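Local atomic coordinates of probable hydrolase (Pseudomonas aeruginosa, PDB entry 3OM8), a protein that probably catalyses a hydrolysis, possibly that of 3-oxoadipate enol-lactone, on an alpha/beta hydrolase fold. Residues Pro210-Ala215 and Arg238-Pro243. Numbering follows the deposited sequence.
Sequences PTLVIA and RLVTLP
Leu212 CD1 lies 4.0 Å from Val240 CG2 and equally close to Arg238 CB, so one methyl of the inner strand bridges two residues of its parallel neighbour. CG anti to the backbone N (chi1 169°), together with the turn at chi2, brings CD1 there. The Arg238 chain bends at chi3 (-73°) and folds its guanidinium back over the same methyl, which sits 4.0 Å above the plane, toward its rim; CB thus supplies the apolar contact and the flat face of the guanidinium lies on the methyl, while the side chain also packs on Ala217 of the second subunit. Ile214 CG2 continues this face, meeting Leu242 CD1 at 4.1 Å. Phe263 and Phe256 of helix 253-264 pack on this layer, where bulky aliphatic residues suit the buried strands.

On the other face Val213 CG1 touches Leu239 CD1 at 3.9 Å, and both residues rest on Ala231 of helix 224-233. Leu239 sends CD1 onward to Ala215 CB, whose small methyl lies near, without touching, the residues of a probable Ser-His-Asp triad. The beta-branched valines and isoleucine fit the extended backbone.

Five N-H···O bonds join the strands, from Arg238 N to Thr211 O through to Leu242 N on Ala215 O, the bond from Val240 N to Val213 O being 2.8 Å long and nearly straight (170°). Strands 211-216 and 238-242, joined through helix 224-233, form a beta-alpha-beta crossover at one border of the sheet within the chain, an arrangement characteristic of the alpha/beta hydrolase fold.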
ATOM      1  N   PRO B 210      -1.441  -3.874 -17.949  1.00 49.23           N
ATOM      2  CA  PRO B 210      -0.777  -3.966 -16.648  1.00 46.63           C
ATOM      3  C   PRO B 210      -0.735  -2.588 -16.025  1.00 48.56           C
ATOM      4  O   PRO B 210      -0.278  -1.654 -16.667  1.00 53.26           O
ATOM      5  CB  PRO B 210       0.642  -4.418 -17.004  1.00 43.61           C
ATOM      6  CG  PRO B 210       0.495  -5.102 -18.330  1.00 48.93           C
ATOM      7  CD  PRO B 210      -0.569  -4.318 -19.049  1.00 48.44           C
ATOM      8  N   THR B 211      -1.197  -2.472 -14.789  1.00 47.30           N
ATOM      9  CA  THR B 211      -1.321  -1.182 -14.146  1.00 50.41           C
ATOM     10  C   THR B 211      -0.602  -1.097 -12.806  1.00 49.75           C
ATOM     11  O   THR B 211      -0.811  -1.929 -11.935  1.00 51.10           O
ATOM     12  CB  THR B 211      -2.802  -0.854 -13.908  1.00 52.42           C
ATOM     13  OG1 THR B 211      -3.513  -0.931 -15.149  1.00 53.12           O
ATOM     14  CG2 THR B 211      -2.942   0.531 -13.316  1.00 50.11           C
ATOM     15  N   LEU B 212       0.229  -0.074 -12.644  1.00 51.60           N
ATOM     16  CA  LEU B 212       0.777   0.283 -11.341  1.00 45.64           C
ATOM     17  C   LEU B 212       0.103   1.563 -10.844  1.00 55.09           C
ATOM     18  O   LEU B 212       0.015   2.545 -11.579  1.00 52.70           O
ATOM     19  CB  LEU B 212       2.282   0.516 -11.431  1.00 40.17           C
ATOM     20  CG  LEU B 212       2.925   1.152 -10.197  1.00 48.68           C
ATOM     21  CD1 LEU B 212       2.829   0.201  -8.998  1.00 50.55           C
ATOM     22  CD2 LEU B 212       4.387   1.512 -10.460  1.00 45.94           C
ATOM     23  N   VAL B 213      -0.369   1.548  -9.601  1.00 55.46           N
ATOM     24  CA  VAL B 213      -0.956   2.728  -8.980  1.00 45.00           C
ATOM     25  C   VAL B 213      -0.075   3.232  -7.840  1.00 46.88           C
ATOM     26  O   VAL B 213       0.220   2.489  -6.902  1.00 51.48           O
ATOM     27  CB  VAL B 213      -2.339   2.428  -8.395  1.00 40.99           C
ATOM     28  CG1 VAL B 213      -2.921   3.683  -7.759  1.00 40.93           C
ATOM     29  CG2 VAL B 213      -3.263   1.887  -9.456  1.00 39.32           C
ATOM     30  N   ILE B 214       0.342   4.492  -7.931  1.00 46.06           N
ATOM     31  CA  ILE B 214       1.086   5.156  -6.865  1.00 45.51           C
ATOM     32  C   ILE B 214       0.157   6.121  -6.138  1.00 50.49           C
ATOM     33  O   ILE B 214      -0.546   6.910  -6.779  1.00 53.81           O
ATOM     34  CB  ILE B 214       2.299   5.913  -7.431  1.00 45.12           C
ATOM     35  CG1 ILE B 214       3.196   4.946  -8.211  1.00 44.99           C
ATOM     36  CG2 ILE B 214       3.074   6.604  -6.314  1.00 41.84           C
ATOM     37  CD1 ILE B 214       4.382   5.589  -8.864  1.00 45.02           C
ATOM     38  N   ALA B 215       0.127   6.046  -4.810  1.00 45.84           N
ATOM     39  CA  ALA B 215      -0.749   6.908  -4.015  1.00 50.39           C
ATOM     40  C   ALA B 215       0.009   7.580  -2.878  1.00 51.84           C
ATOM     41  O   ALA B 215       1.033   7.075  -2.429  1.00 53.17           O
ATOM     42  CB  ALA B 215      -1.935   6.128  -3.471  1.00 46.66           C
ATOM     43  N   ARG B 238      -1.114  -3.319  -9.349  1.00 49.86           N
ATOM     44  CA  ARG B 238      -0.358  -3.187  -8.109  1.00 49.43           C
ATOM     45  C   ARG B 238      -0.524  -1.795  -7.496  1.00 52.97           C
ATOM     46  O   ARG B 238      -0.825  -0.825  -8.198  1.00 48.24           O
ATOM     47  CB  ARG B 238       1.126  -3.413  -8.364  1.00 53.64           C
ATOM     48  CG  ARG B 238       1.515  -4.823  -8.698  1.00 52.52           C
ATOM     49  CD  ARG B 238       2.917  -5.067  -8.203  1.00 58.16           C
ATOM     50  NE  ARG B 238       3.909  -4.380  -9.016  1.00 54.58           N
ATOM     51  CZ  ARG B 238       4.761  -3.478  -8.548  1.00 54.80           C
ATOM     52  NH1 ARG B 238       5.634  -2.926  -9.374  1.00 61.46           N
ATOM     53  NH2 ARG B 238       4.750  -3.130  -7.262  1.00 43.46           N
ATOM     54  N   LEU B 239      -0.297  -1.704  -6.190  1.00 47.12           N
ATOM     55  CA  LEU B 239      -0.369  -0.442  -5.467  1.00 44.98           C
ATOM     56  C   LEU B 239       0.920  -0.195  -4.686  1.00 47.60           C
ATOM     57  O   LEU B 239       1.387  -1.060  -3.940  1.00 53.56           O
ATOM     58  CB  LEU B 239      -1.566  -0.438  -4.504  1.00 41.43           C
ATOM     59  CG  LEU B 239      -1.699   0.755  -3.551  1.00 44.85           C
ATOM     60  CD1 LEU B 239      -2.167   1.973  -4.342  1.00 41.81           C
ATOM     61  CD2 LEU B 239      -2.663   0.477  -2.418  1.00 40.54           C
ATOM     62  N   VAL B 240       1.491   0.988  -4.878  1.00 51.87           N
ATOM     63  CA  VAL B 240       2.598   1.474  -4.074  1.00 50.51           C
ATOM     64  C   VAL B 240       2.120   2.715  -3.329  1.00 50.02           C
ATOM     65  O   VAL B 240       1.583   3.624  -3.934  1.00 48.93           O
ATOM     66  CB  VAL B 240       3.802   1.835  -4.957  1.00 46.47           C
ATOM     67  CG1 VAL B 240       4.765   2.755  -4.213  1.00 41.90           C
ATOM     68  CG2 VAL B 240       4.509   0.563  -5.430  1.00 45.71           C
ATOM     69  N   THR B 241       2.294   2.755  -2.017  1.00 53.10           N
ATOM     70  CA  THR B 241       1.851   3.912  -1.252  1.00 54.04           C
ATOM     71  C   THR B 241       3.023   4.613  -0.588  1.00 55.74           C
ATOM     72  O   THR B 241       3.724   4.022   0.225  1.00 56.08           O
ATOM     73  CB  THR B 241       0.837   3.509  -0.182  1.00 57.61           C
ATOM     74  OG1 THR B 241      -0.322   2.961  -0.815  1.00 66.72           O
ATOM     75  CG2 THR B 241       0.426   4.719   0.646  1.00 55.09           C
ATOM     76  N   LEU B 242       3.238   5.876  -0.936  1.00 52.48           N
ATOM     77  CA  LEU B 242       4.333   6.641  -0.353  1.00 48.48           C
ATOM     78  C   LEU B 242       3.809   7.581   0.720  1.00 51.98           C
ATOM     79  O   LEU B 242       2.643   7.963   0.691  1.00 55.41           O
ATOM     80  CB  LEU B 242       5.072   7.415  -1.440  1.00 47.56           C
ATOM     81  CG  LEU B 242       5.565   6.538  -2.589  1.00 47.52           C
ATOM     82  CD1 LEU B 242       6.143   7.364  -3.719  1.00 47.17           C
ATOM     83  CD2 LEU B 242       6.589   5.509  -2.078  1.00 45.56           C
ATOM     84  N   PRO B 243       4.661   7.945   1.691  1.00 51.16           N
ATOM     85  CA  PRO B 243       4.203   8.876   2.726  1.00 49.34           C
ATOM     86  C   PRO B 243       4.191  10.309   2.185  1.00 49.59           C
ATOM     87  O   PRO B 243       4.741  11.215   2.814  1.00 47.20           O
ATOM     88  CB  PRO B 243       5.266   8.724   3.814  1.00 45.90           C
ATOM     89  CG  PRO B 243       6.513   8.411   3.054  1.00 47.72           C
ATOM     90  CD  PRO B 243       6.077   7.572   1.870  1.00 50.40           C
TER